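Local structure of conserved hypothetical protein (Sulfolobus solfataricus, 2FNA) at residues L122-A125 with N126-E129; L182-Y186 with L187-D191; L161-Y165 with D166-R170; E277-N280 with F281-G284; Y328-Q331 with L332-S336. The protein is an archaeal AAA+ ATPase that binds ADP with magnesium and probably hydrolyses ATP, though its cellular role is not established. All blocks are in the same frame, centred on the assembly; numbering follows the deposited sequence. Where two conformers were deposited one is given.

Each contact is local, within one continuous stretch of chain. None closes a long loop, and none nests in or crosses another. From the N terminus the order is contact 1, 3, 2, 4, 5. Contact 1 starts helix 124-133 and contact 3 ends helix 158-167. These two touch through L128, L168 and A164, and E129 meets Y163, so they join neighbouring helices of the ATPase domain. Contact 2 ends helix 180-186 in the same domain. Contacts 4 and 5 end helices 259-282 and 322-334 and pack through F281, F278, L332 and H335. The salt bridge D185-K334 ties contact 2 to contact 5, and so the ATPase domain to the winged helix domain.

Contact 1: residues L122-A125 with N126-E129; sequences LSFA and NLLE
Between S123 and E129 the chain enters a helix, and its first turn is closed by the backbone bonds L127 N to S123 O (3.0 Å), L128 N to F124 O and E129 N to A125 O. S123 is the N-cap. Its OG accepts from N126 N at 3.2 Å, with an N-H...O angle of 159°. With OG anti to the residue's own N (chi1 178°), the hydroxyl lies on the carbonyl side, facing the amides of the first turn. S123 therefore holds the helix start twice, once by OG and once by O. The side chain of N126 lies beside this cap, its CG 3.5 Å from S123 OG.

The apolar side chains gather on another side. L127 CD2 is 3.9 Å from L122 CD2, and the two leucines cross at about a right angle. The same L127 methyl approaches F124 CD1 obliquely at 4.1 Å. L128 CD2 sits over one face of the F124 ring, nearer the rim than the middle, and lies 4.1 Å from F124 CZ.

Two helices of the ATPase domain receive this turn. L122, F124 and L127 pack on helix 74-91, at L78, L81 and I85. F124, A125 and L128 pack on helix 158-167, where E129 OE1 is also hydrogen-bonded to Y163 OH.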
# COMPACT_ATOMS: atom_id res chain seq x y z
N LEU A 122 17.41 19.94 0.64
CA LEU A 122 17.37 19.80 -0.82
C LEU A 122 16.02 20.27 -1.38
O LEU A 122 14.99 20.16 -0.72
CB LEU A 122 17.61 18.33 -1.17
CG LEU A 122 17.31 17.78 -2.56
CD1 LEU A 122 18.54 17.82 -3.46
CD2 LEU A 122 16.80 16.34 -2.42
N SER A 123 16.05 20.82 -2.60
CA SER A 123 14.83 21.21 -3.30
C SER A 123 14.34 20.02 -4.12
O SER A 123 14.87 19.72 -5.21
CB SER A 123 15.07 22.40 -4.22
OG SER A 123 13.89 22.73 -4.93
N PHE A 124 13.32 19.34 -3.59
CA PHE A 124 12.70 18.22 -4.28
C PHE A 124 12.16 18.68 -5.64
O PHE A 124 12.32 17.95 -6.62
CB PHE A 124 11.61 17.58 -3.40
CG PHE A 124 11.16 16.20 -3.85
CD1 PHE A 124 12.07 15.15 -3.99
CD2 PHE A 124 9.80 15.93 -4.11
CE1 PHE A 124 11.65 13.86 -4.40
CE2 PHE A 124 9.37 14.66 -4.53
CZ PHE A 124 10.30 13.62 -4.66
N ALA A 125 11.62 19.90 -5.72
CA ALA A 125 11.08 20.43 -6.98
C ALA A 125 12.15 20.62 -8.07
O ALA A 125 11.91 20.31 -9.25
CB ALA A 125 10.37 21.72 -6.73
N ASN A 126 13.34 21.09 -7.68
CA ASN A 126 14.47 21.21 -8.64
C ASN A 126 15.03 19.86 -9.04
O ASN A 126 15.49 19.67 -10.17
CB ASN A 126 15.61 22.04 -8.04
CG ASN A 126 15.32 23.53 -8.03
OD1 ASN A 126 14.37 24.02 -8.64
ND2 ASN A 126 16.17 24.27 -7.32
N LEU A 127 14.97 18.92 -8.11
CA LEU A 127 15.40 17.56 -8.37
C LEU A 127 14.52 16.91 -9.46
O LEU A 127 15.05 16.35 -10.43
CB LEU A 127 15.35 16.76 -7.07
CG LEU A 127 15.83 15.30 -7.11
CD1 LEU A 127 17.29 15.18 -7.64
CD2 LEU A 127 15.71 14.64 -5.72
N LEU A 128 13.21 17.02 -9.30
CA LEU A 128 12.23 16.49 -10.25
C LEU A 128 12.40 17.14 -11.61
O LEU A 128 12.32 16.48 -12.66
CB LEU A 128 10.81 16.73 -9.77
CG LEU A 128 10.34 16.06 -8.48
CD1 LEU A 128 8.93 16.53 -8.17
CD2 LEU A 128 10.37 14.57 -8.61
N GLU A 129 12.61 18.45 -11.57
CA GLU A 129 12.81 19.25 -12.77
C GLU A 129 14.05 18.80 -13.55
O GLU A 129 14.07 18.90 -14.78
CB GLU A 129 12.91 20.73 -12.39
CG GLU A 129 12.70 21.66 -13.56
CD GLU A 129 12.25 23.06 -13.17
OE1 GLU A 129 11.91 23.32 -11.99
OE2 GLU A 129 12.22 23.91 -14.09

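Contact 2: residues L182-Y186 with L187-D191; sequences LLYDY and LRVED. With EDO (1,2-ethanediol), chain I.
The Y184 ring is met obliquely by V189 CG2, which lies 3.9 Å from Y184 CD2. L187 N lies oblique to the Y186 ring, and L187 CD2 packs 3.8 Å from Y186 CD2. The R188 guanidinium has Y186 O at its edge, near its plane, and also O2 of a 1,2-ethanediol, probably from the crystallisation liquor and bonded weakly to NH1. R188 was deposited in two conformers, so its side-chain contacts are tentative.

This is a Schellman motif ending helix 180-186. R188 has positive phi (56°). Its N donates to D185 O at 3.0 Å from above the carbonyl plane, and V189 N reaches Y184 O in a weak bond of 3.4 Å. A type I turn from R188 to D191 follows.

L183 and L187 lie side by side and pack with L34 and L36 of strand 32-37. D185 and E190 bring like charges together, with D185 OD1 4.4 Å from E190 OE1. Salt bridging of D185 OD2 to K334 probably eases this. One water donates to D185 O and E190 OE2. A second spans the two acids, donating to D185 OD1 at 2.7 Å and to E190 OE1 at 2.6 Å.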
# COMPACT_ATOMS: atom_id res chain seq x y z
N LEU A 182 -5.75 7.57 5.26
CA LEU A 182 -4.49 8.18 5.65
C LEU A 182 -3.78 8.76 4.44
O LEU A 182 -3.17 9.81 4.54
CB LEU A 182 -3.58 7.21 6.43
CG LEU A 182 -2.35 7.85 7.08
CD1 LEU A 182 -2.78 8.79 8.22
CD2 LEU A 182 -1.35 6.81 7.61
N LEU A 183 -3.89 8.07 3.30
CA LEU A 183 -3.34 8.59 2.01
C LEU A 183 -3.98 9.91 1.58
O LEU A 183 -3.29 10.87 1.24
CB LEU A 183 -3.50 7.57 0.91
CG LEU A 183 -2.94 8.00 -0.49
CD1 LEU A 183 -1.46 8.41 -0.39
CD2 LEU A 183 -3.09 6.93 -1.55
N TYR A 184 -5.31 9.96 1.61
CA TYR A 184 -6.01 11.22 1.34
C TYR A 184 -5.64 12.35 2.32
O TYR A 184 -5.45 13.50 1.92
CB TYR A 184 -7.53 10.99 1.24
CG TYR A 184 -7.94 10.40 -0.10
CD1 TYR A 184 -7.88 9.03 -0.35
CD2 TYR A 184 -8.41 11.21 -1.13
CE1 TYR A 184 -8.26 8.49 -1.59
CE2 TYR A 184 -8.79 10.68 -2.35
CZ TYR A 184 -8.71 9.32 -2.58
OH TYR A 184 -9.14 8.83 -3.79
N ASP A 185 -5.56 12.03 3.62
CA ASP A 185 -5.13 12.96 4.64
C ASP A 185 -3.72 13.46 4.36
O ASP A 185 -3.44 14.65 4.48
CB ASP A 185 -5.12 12.30 6.02
CG ASP A 185 -6.50 12.06 6.53
OD1 ASP A 185 -7.45 12.41 5.82
OD2 ASP A 185 -6.64 11.50 7.64
N TYR A 186 -2.84 12.55 3.97
CA TYR A 186 -1.46 12.94 3.62
C TYR A 186 -1.38 14.04 2.52
O TYR A 186 -0.59 14.98 2.61
CB TYR A 186 -0.63 11.73 3.21
CG TYR A 186 0.71 12.18 2.66
CD1 TYR A 186 1.65 12.76 3.49
CD2 TYR A 186 0.95 12.16 1.31
CE1 TYR A 186 2.86 13.25 3.00
CE2 TYR A 186 2.14 12.63 0.81
CZ TYR A 186 3.08 13.20 1.66
OH TYR A 186 4.28 13.65 1.12
N LEU A 187 -2.21 13.89 1.51
CA LEU A 187 -2.27 14.75 0.34
C LEU A 187 -3.15 16.00 0.60
O LEU A 187 -3.23 16.89 -0.26
CB LEU A 187 -2.78 13.94 -0.87
CG LEU A 187 -1.94 12.75 -1.38
CD1 LEU A 187 -2.70 11.86 -2.36
CD2 LEU A 187 -0.64 13.21 -2.03
N ARG A 188 -3.76 16.03 1.80
CA ARG A 188 -4.53 17.16 2.32
C ARG A 188 -5.65 17.56 1.36
O ARG A 188 -5.94 18.73 1.19
CB ARG A 188 -3.60 18.34 2.66
CG ARG A 188 -2.34 17.91 3.43
CD ARG A 188 -1.61 19.05 4.13
NE ARG A 188 -0.48 18.56 4.94
CZ ARG A 188 0.26 19.33 5.75
NH1 ARG A 188 -0.01 20.62 5.92
NH2 ARG A 188 1.27 18.79 6.44
N VAL A 189 -6.29 16.56 0.77
CA VAL A 189 -7.41 16.74 -0.16
C VAL A 189 -8.56 17.52 0.42
O VAL A 189 -9.35 18.13 -0.32
CB VAL A 189 -7.87 15.34 -0.70
CG1 VAL A 189 -9.10 15.43 -1.57
CG2 VAL A 189 -6.76 14.73 -1.50
N GLU A 190 -8.65 17.52 1.76
CA GLU A 190 -9.70 18.23 2.50
C GLU A 190 -9.42 19.71 2.80
O GLU A 190 -10.25 20.39 3.36
CB GLU A 190 -9.99 17.49 3.82
CG GLU A 190 -9.05 17.78 5.04
CD GLU A 190 -7.57 17.33 4.86
OE1 GLU A 190 -7.28 16.39 4.04
OE2 GLU A 190 -6.70 17.94 5.55
N ASP A 191 -8.25 20.19 2.47
CA ASP A 191 -7.80 21.50 2.91
C ASP A 191 -7.71 22.45 1.72
O ASP A 191 -6.83 22.30 0.88
CB ASP A 191 -6.45 21.35 3.58
CG ASP A 191 -5.87 22.67 4.09
OD1 ASP A 191 -6.47 23.75 3.87
OD2 ASP A 191 -4.78 22.60 4.73
C1 EDO I . 0.41 22.16 2.92
O1 EDO I . 1.60 22.76 2.31
C2 EDO I . -0.63 23.17 3.42
O2 EDO I . -1.81 22.56 4.00
O HOH W 1 -4.83 16.17 6.25
O HOH W 2 -8.25 13.97 3.83
O HOH W 3 0.96 16.14 4.37

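Contact 3: residues L161-Y165 with D166-R170; sequences LAYAY and DNLKR
From A162 to L168 the backbone completes the last turn of helix 158-167, with bonds D166 N to A162 O (2.9 Å), N167 N to Y163 O (2.8 Å) and L168 N to A164 O (2.8 Å). L168 is the first residue to leave helical angles.

N167 turns back onto this turn. Its CG is anti to its own carbonyl carbon (chi1 -53°), which lays the amide beside Y163. ND2 donates to Y163 O at 2.9 Å, in the carbonyl plane and on a lone pair. Y163 O thus accepts two bonds from one residue. N167 CB rests over a face of the Y163 ring in a CH-pi contact, 4.2 Å from the ring centroid and 19° off the normal. L168 CD2 meets the same ring obliquely, 4.0 Å from Y163 CE2, and L168 CD1 packs on A164 CB. The hydroxyl at the far end of the ring has its partner, E129, on helix 124-133.

D166 OD1 lies 3.4 Å from Y165 CD1, with the carboxylate perpendicular to the ring. Their polar ends go to other partners: D166 OD2 forms a salt bridge with R199, and Y165 OH bonds to A200 O. The helix is the crossover of the beta-alpha-beta unit between strands 139-144 and 171-177.

At this helix end, carbonyls of the last turn take donors other than backbone amides. N167 ND2 serves Y163 O, a water donates to Y165 O, and K169 NZ reaches D166 O weakly. The lysine charge would suit the negative end of the helix dipole.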
# COMPACT_ATOMS: atom_id res chain seq x y z
N LEU A 161 5.26 18.59 -5.07
CA LEU A 161 4.32 17.76 -5.82
C LEU A 161 3.36 18.58 -6.65
O LEU A 161 3.05 18.20 -7.77
CB LEU A 161 3.52 16.87 -4.86
CG LEU A 161 4.33 15.81 -4.13
CD1 LEU A 161 3.51 15.06 -3.10
CD2 LEU A 161 4.94 14.86 -5.14
N ALA A 162 2.89 19.71 -6.09
CA ALA A 162 1.97 20.61 -6.79
C ALA A 162 2.68 21.33 -7.93
O ALA A 162 2.13 21.50 -9.01
CB ALA A 162 1.39 21.63 -5.82
N TYR A 163 3.91 21.75 -7.68
CA TYR A 163 4.73 22.37 -8.71
C TYR A 163 4.90 21.45 -9.95
O TYR A 163 4.77 21.88 -11.10
CB TYR A 163 6.10 22.81 -8.15
CG TYR A 163 7.00 23.35 -9.23
CD1 TYR A 163 6.79 24.62 -9.73
CD2 TYR A 163 8.00 22.56 -9.80
CE1 TYR A 163 7.57 25.12 -10.75
CE2 TYR A 163 8.79 23.06 -10.84
CZ TYR A 163 8.56 24.34 -11.31
OH TYR A 163 9.30 24.89 -12.33
N ALA A 164 5.22 20.19 -9.69
CA ALA A 164 5.33 19.17 -10.71
C ALA A 164 4.01 18.96 -11.43
O ALA A 164 3.94 18.97 -12.66
CB ALA A 164 5.82 17.85 -10.08
N TYR A 165 2.96 18.75 -10.64
CA TYR A 165 1.61 18.58 -11.17
C TYR A 165 1.26 19.69 -12.15
O TYR A 165 0.83 19.42 -13.28
CB TYR A 165 0.57 18.51 -10.01
CG TYR A 165 -0.82 18.08 -10.45
CD1 TYR A 165 -1.61 18.92 -11.23
CD2 TYR A 165 -1.33 16.85 -10.09
CE1 TYR A 165 -2.87 18.53 -11.63
CE2 TYR A 165 -2.58 16.45 -10.50
CZ TYR A 165 -3.34 17.30 -11.28
OH TYR A 165 -4.58 16.91 -11.67
N ASP A 166 1.43 20.94 -11.72
CA ASP A 166 1.08 22.08 -12.58
C ASP A 166 2.09 22.37 -13.71
O ASP A 166 1.69 22.83 -14.78
CB ASP A 166 0.84 23.36 -11.75
CG ASP A 166 -0.33 23.22 -10.76
OD1 ASP A 166 -1.18 22.31 -10.90
OD2 ASP A 166 -0.37 24.04 -9.81
N ASN A 167 3.38 22.06 -13.49
CA ASN A 167 4.45 22.55 -14.40
C ASN A 167 5.41 21.53 -15.04
O ASN A 167 6.05 21.85 -16.05
CB ASN A 167 5.29 23.59 -13.66
CG ASN A 167 4.44 24.68 -13.07
OD1 ASN A 167 3.93 25.53 -13.79
ND2 ASN A 167 4.23 24.64 -11.75
N LEU A 168 5.56 20.35 -14.44
CA LEU A 168 6.49 19.33 -14.94
C LEU A 168 5.67 18.27 -15.65
O LEU A 168 5.09 17.37 -15.04
CB LEU A 168 7.36 18.75 -13.80
CG LEU A 168 8.21 19.76 -13.00
CD1 LEU A 168 9.02 19.09 -11.93
CD2 LEU A 168 9.15 20.55 -13.91
N LYS A 169 5.58 18.45 -16.97
CA LYS A 169 4.68 17.67 -17.83
C LYS A 169 5.21 16.31 -18.21
O LYS A 169 4.45 15.49 -18.70
CB LYS A 169 4.32 18.45 -19.09
CG LYS A 169 3.72 19.86 -18.83
CD LYS A 169 2.30 19.82 -18.21
CE LYS A 169 1.99 21.14 -17.48
NZ LYS A 169 0.53 21.48 -17.45
N ARG A 170 6.50 16.06 -17.97
CA ARG A 170 7.08 14.72 -18.14
C ARG A 170 7.32 13.99 -16.82
O ARG A 170 8.00 12.97 -16.83
CB ARG A 170 8.40 14.77 -18.92
CG ARG A 170 8.19 15.06 -20.41
CD ARG A 170 9.42 14.80 -21.24
NE ARG A 170 10.52 15.71 -20.92
CZ ARG A 170 10.55 17.00 -21.26
NH1 ARG A 170 9.55 17.57 -21.93
NH2 ARG A 170 11.61 17.74 -20.91
O HOH W 4 2.35 18.03 -15.11
O HOH W 5 -1.15 19.85 -15.26

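Contact 4: residues E277-N280 with F281-G284; sequences EFEN and FLHG
F278 and F281 lie side by side on one face of the helix and point the same way. Their ring planes are 21° apart and slid so far that they barely overlap, with centroids 5.5 Å apart. The touching atoms are F278 CE1 and F281 CD2, at 3.9 Å. Both rings leave the helix with CG anti to the backbone N (chi1 -157° for F278 and 175° for F281), which keeps them alongside each other. L282 CD1 comes obliquely to the F278 ring, 3.7 Å from CD2. E279 OE2 also lies 3.7 Å from L282 CD1, while OE1 of that glutamate forms a salt bridge with R289.

The backbone fixes this spacing through F281 N to E277 O and L282 N to F278 O. H283 N makes weak bonds to both E279 O and N280 O. A water lies 2.9 Å from N280 O and 3.1 Å from H283 ND1, in the plane of the imidazole at its edge.

Further out, W337 meets both phenylalanine rings edge-to-face. F281 also meets Y292 and H335 edge-to-face and R285 by cation-pi. F278 meets F356 edge-to-face. Replacing F278 by an alanine would probably leave F281, L282 and W337 without a shared apolar neighbour and open a gap among them. E277 OE2 leads off to a salt bridge with R40, and the E277 side chain comes within about 8 Å of the bound ADP (nearest atoms).

The whole is an aromatic cluster at the end of helix 259-282, joining it to helices 289-299 and 322-334 of the winged helix-turn-helix domain.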
# COMPACT_ATOMS: atom_id res chain seq x y z
N GLU A 277 1.21 -6.52 11.98
CA GLU A 277 0.73 -5.27 11.40
C GLU A 277 -0.12 -4.47 12.41
O GLU A 277 -0.13 -3.24 12.39
CB GLU A 277 -0.07 -5.58 10.14
CG GLU A 277 0.84 -6.02 8.99
CD GLU A 277 0.11 -6.51 7.77
OE1 GLU A 277 -1.13 -6.70 7.83
OE2 GLU A 277 0.78 -6.73 6.75
N PHE A 278 -0.85 -5.15 13.28
CA PHE A 278 -1.55 -4.41 14.30
C PHE A 278 -0.58 -3.78 15.28
O PHE A 278 -0.84 -2.71 15.79
CB PHE A 278 -2.55 -5.29 15.03
CG PHE A 278 -3.65 -4.50 15.68
CD1 PHE A 278 -4.50 -3.72 14.91
CD2 PHE A 278 -3.83 -4.53 17.05
CE1 PHE A 278 -5.51 -3.01 15.47
CE2 PHE A 278 -4.86 -3.81 17.62
CZ PHE A 278 -5.70 -3.05 16.81
N GLU A 279 0.53 -4.46 15.56
CA GLU A 279 1.58 -3.89 16.42
C GLU A 279 2.18 -2.65 15.80
O GLU A 279 2.43 -1.69 16.51
CB GLU A 279 2.69 -4.90 16.70
CG GLU A 279 2.29 -6.00 17.65
CD GLU A 279 1.80 -5.44 18.96
OE1 GLU A 279 2.55 -4.65 19.57
OE2 GLU A 279 0.64 -5.76 19.34
N ASN A 280 2.41 -2.66 14.49
CA ASN A 280 2.79 -1.43 13.78
C ASN A 280 1.77 -0.31 13.95
O ASN A 280 2.14 0.84 14.19
CB ASN A 280 2.98 -1.66 12.29
CG ASN A 280 4.12 -2.56 11.97
OD1 ASN A 280 4.99 -2.79 12.79
ND2 ASN A 280 4.14 -3.06 10.75
N PHE A 281 0.48 -0.64 13.82
CA PHE A 281 -0.58 0.32 14.12
C PHE A 281 -0.52 0.86 15.54
O PHE A 281 -0.77 2.03 15.75
CB PHE A 281 -1.96 -0.29 13.85
CG PHE A 281 -3.11 0.61 14.26
CD1 PHE A 281 -3.54 1.65 13.43
CD2 PHE A 281 -3.74 0.45 15.49
CE1 PHE A 281 -4.59 2.49 13.82
CE2 PHE A 281 -4.77 1.28 15.88
CZ PHE A 281 -5.20 2.30 15.05
N LEU A 282 -0.20 0.03 16.52
CA LEU A 282 -0.25 0.43 17.93
C LEU A 282 1.01 1.18 18.39
O LEU A 282 1.08 1.67 19.52
CB LEU A 282 -0.44 -0.81 18.83
CG LEU A 282 -1.76 -1.56 18.73
CD1 LEU A 282 -1.70 -2.84 19.53
CD2 LEU A 282 -2.93 -0.69 19.15
N HIS A 283 2.01 1.23 17.51
CA HIS A 283 3.23 1.97 17.72
C HIS A 283 2.85 3.44 17.80
O HIS A 283 2.19 3.98 16.90
CB HIS A 283 4.19 1.70 16.56
CG HIS A 283 5.59 2.17 16.80
ND1 HIS A 283 6.54 2.20 15.80
CD2 HIS A 283 6.21 2.60 17.92
CE1 HIS A 283 7.69 2.63 16.31
NE2 HIS A 283 7.51 2.89 17.59
N GLY A 284 3.23 4.07 18.90
CA GLY A 284 2.83 5.46 19.18
C GLY A 284 1.45 5.64 19.81
O GLY A 284 1.04 6.78 20.06
O HOH W 6 4.73 1.82 13.34

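Contact 5: residues Y328-Q331 with L332-S336; sequences YLTQ and LTKHS
T333 and L329 are joined by two hydrogen bonds to one carbonyl. T333 OG1 donates to L329 O at 2.9 Å and T333 N does so at 2.9 Å, from opposite faces of the carbonyl plane. The hydroxyl reaches back because OG1 stands anti to the carbonyl carbon of T333 (chi1 -57°). With a valine in its place, L329 O would probably lose its second donor and keep just the backbone bond. Ordinary helical bonds run from L332 N, K334 N and H335 N to Y328 O, T330 O and Q331 O. Beyond them S336, with positive phi, ends the helix in a Schellman motif.

The H335 ring brings its edge to Q331 O, with CD2 3.1 Å away and in plane. The Q331 amide lies alongside that ring, turned 62° from it. A water bridges them, donating to Q331 OE1 at 2.7 Å and lying 3.0 Å from H335 NE2. R285 also bonds to Q331 OE1, and H335 ND1 is hydrogen-bonded to E179 OE2.

Packing is lighter. T330 CG2 runs beside K334, 4.1 Å from its CG. L332 packs on F278, F281 and I338.

Helix 322-334 is the third of the winged helix-turn-helix domain. The polar groups at its end are largely paired. K334, whose partner is D185, is one tie to the ATPase domain, and the bond from H335 ND1 to E179 is another.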
# COMPACT_ATOMS: atom_id res chain seq x y z
N TYR A 328 -10.96 6.44 18.52
CA TYR A 328 -10.45 5.08 18.32
C TYR A 328 -11.01 4.45 17.02
O TYR A 328 -10.27 3.87 16.22
CB TYR A 328 -10.79 4.18 19.52
CG TYR A 328 -10.31 4.68 20.87
CD1 TYR A 328 -9.05 5.24 21.02
CD2 TYR A 328 -11.11 4.52 22.01
CE1 TYR A 328 -8.60 5.68 22.26
CE2 TYR A 328 -10.66 4.96 23.26
CZ TYR A 328 -9.40 5.53 23.38
OH TYR A 328 -8.94 5.97 24.60
N LEU A 329 -12.31 4.57 16.81
CA LEU A 329 -12.91 4.04 15.59
C LEU A 329 -12.47 4.80 14.35
O LEU A 329 -12.27 4.20 13.31
CB LEU A 329 -14.45 4.01 15.69
CG LEU A 329 -14.98 3.10 16.78
CD1 LEU A 329 -16.49 3.28 16.95
CD2 LEU A 329 -14.63 1.64 16.49
N THR A 330 -12.32 6.11 14.45
CA THR A 330 -11.82 6.93 13.33
C THR A 330 -10.41 6.54 12.91
O THR A 330 -10.11 6.49 11.72
CB THR A 330 -11.82 8.44 13.69
OG1 THR A 330 -13.17 8.86 13.85
CG2 THR A 330 -11.15 9.28 12.58
N GLN A 331 -9.54 6.30 13.88
CA GLN A 331 -8.19 5.88 13.58
C GLN A 331 -8.19 4.51 12.87
O GLN A 331 -7.51 4.32 11.85
CB GLN A 331 -7.34 5.86 14.86
CG GLN A 331 -6.99 7.24 15.39
CD GLN A 331 -6.24 8.07 14.35
OE1 GLN A 331 -5.10 7.77 14.02
NE2 GLN A 331 -6.89 9.10 13.82
N LEU A 332 -8.97 3.57 13.40
CA LEU A 332 -9.08 2.21 12.85
C LEU A 332 -9.60 2.25 11.42
O LEU A 332 -9.08 1.55 10.51
CB LEU A 332 -9.99 1.34 13.75
CG LEU A 332 -9.35 0.88 15.07
CD1 LEU A 332 -10.35 0.23 16.01
CD2 LEU A 332 -8.21 -0.08 14.80
N THR A 333 -10.60 3.10 11.19
CA THR A 333 -11.16 3.28 9.84
C THR A 333 -10.15 3.92 8.87
O THR A 333 -10.04 3.50 7.70
CB THR A 333 -12.43 4.11 9.87
OG1 THR A 333 -13.38 3.50 10.74
CG2 THR A 333 -13.05 4.21 8.51
N LYS A 334 -9.41 4.93 9.35
CA LYS A 334 -8.43 5.63 8.50
C LYS A 334 -7.30 4.70 8.09
O LYS A 334 -6.72 4.87 7.03
CB LYS A 334 -7.80 6.81 9.24
CG LYS A 334 -8.74 7.94 9.56
CD LYS A 334 -8.65 9.08 8.56
CE LYS A 334 -8.91 10.41 9.25
NZ LYS A 334 -9.24 11.44 8.24
N HIS A 335 -6.94 3.77 8.98
CA HIS A 335 -5.85 2.85 8.77
C HIS A 335 -6.37 1.50 8.18
O HIS A 335 -5.59 0.58 7.92
CB HIS A 335 -5.03 2.67 10.06
CG HIS A 335 -4.25 3.88 10.45
ND1 HIS A 335 -2.90 4.03 10.18
CD2 HIS A 335 -4.63 5.03 11.08
CE1 HIS A 335 -2.49 5.20 10.63
NE2 HIS A 335 -3.51 5.82 11.17
N SER A 336 -7.66 1.46 7.85
CA SER A 336 -8.28 0.36 7.08
C SER A 336 -8.35 -0.97 7.85
O SER A 336 -8.38 -2.05 7.25
CB SER A 336 -7.59 0.22 5.73
OG SER A 336 -7.93 1.31 4.90
O HOH W 7 -3.11 8.55 12.32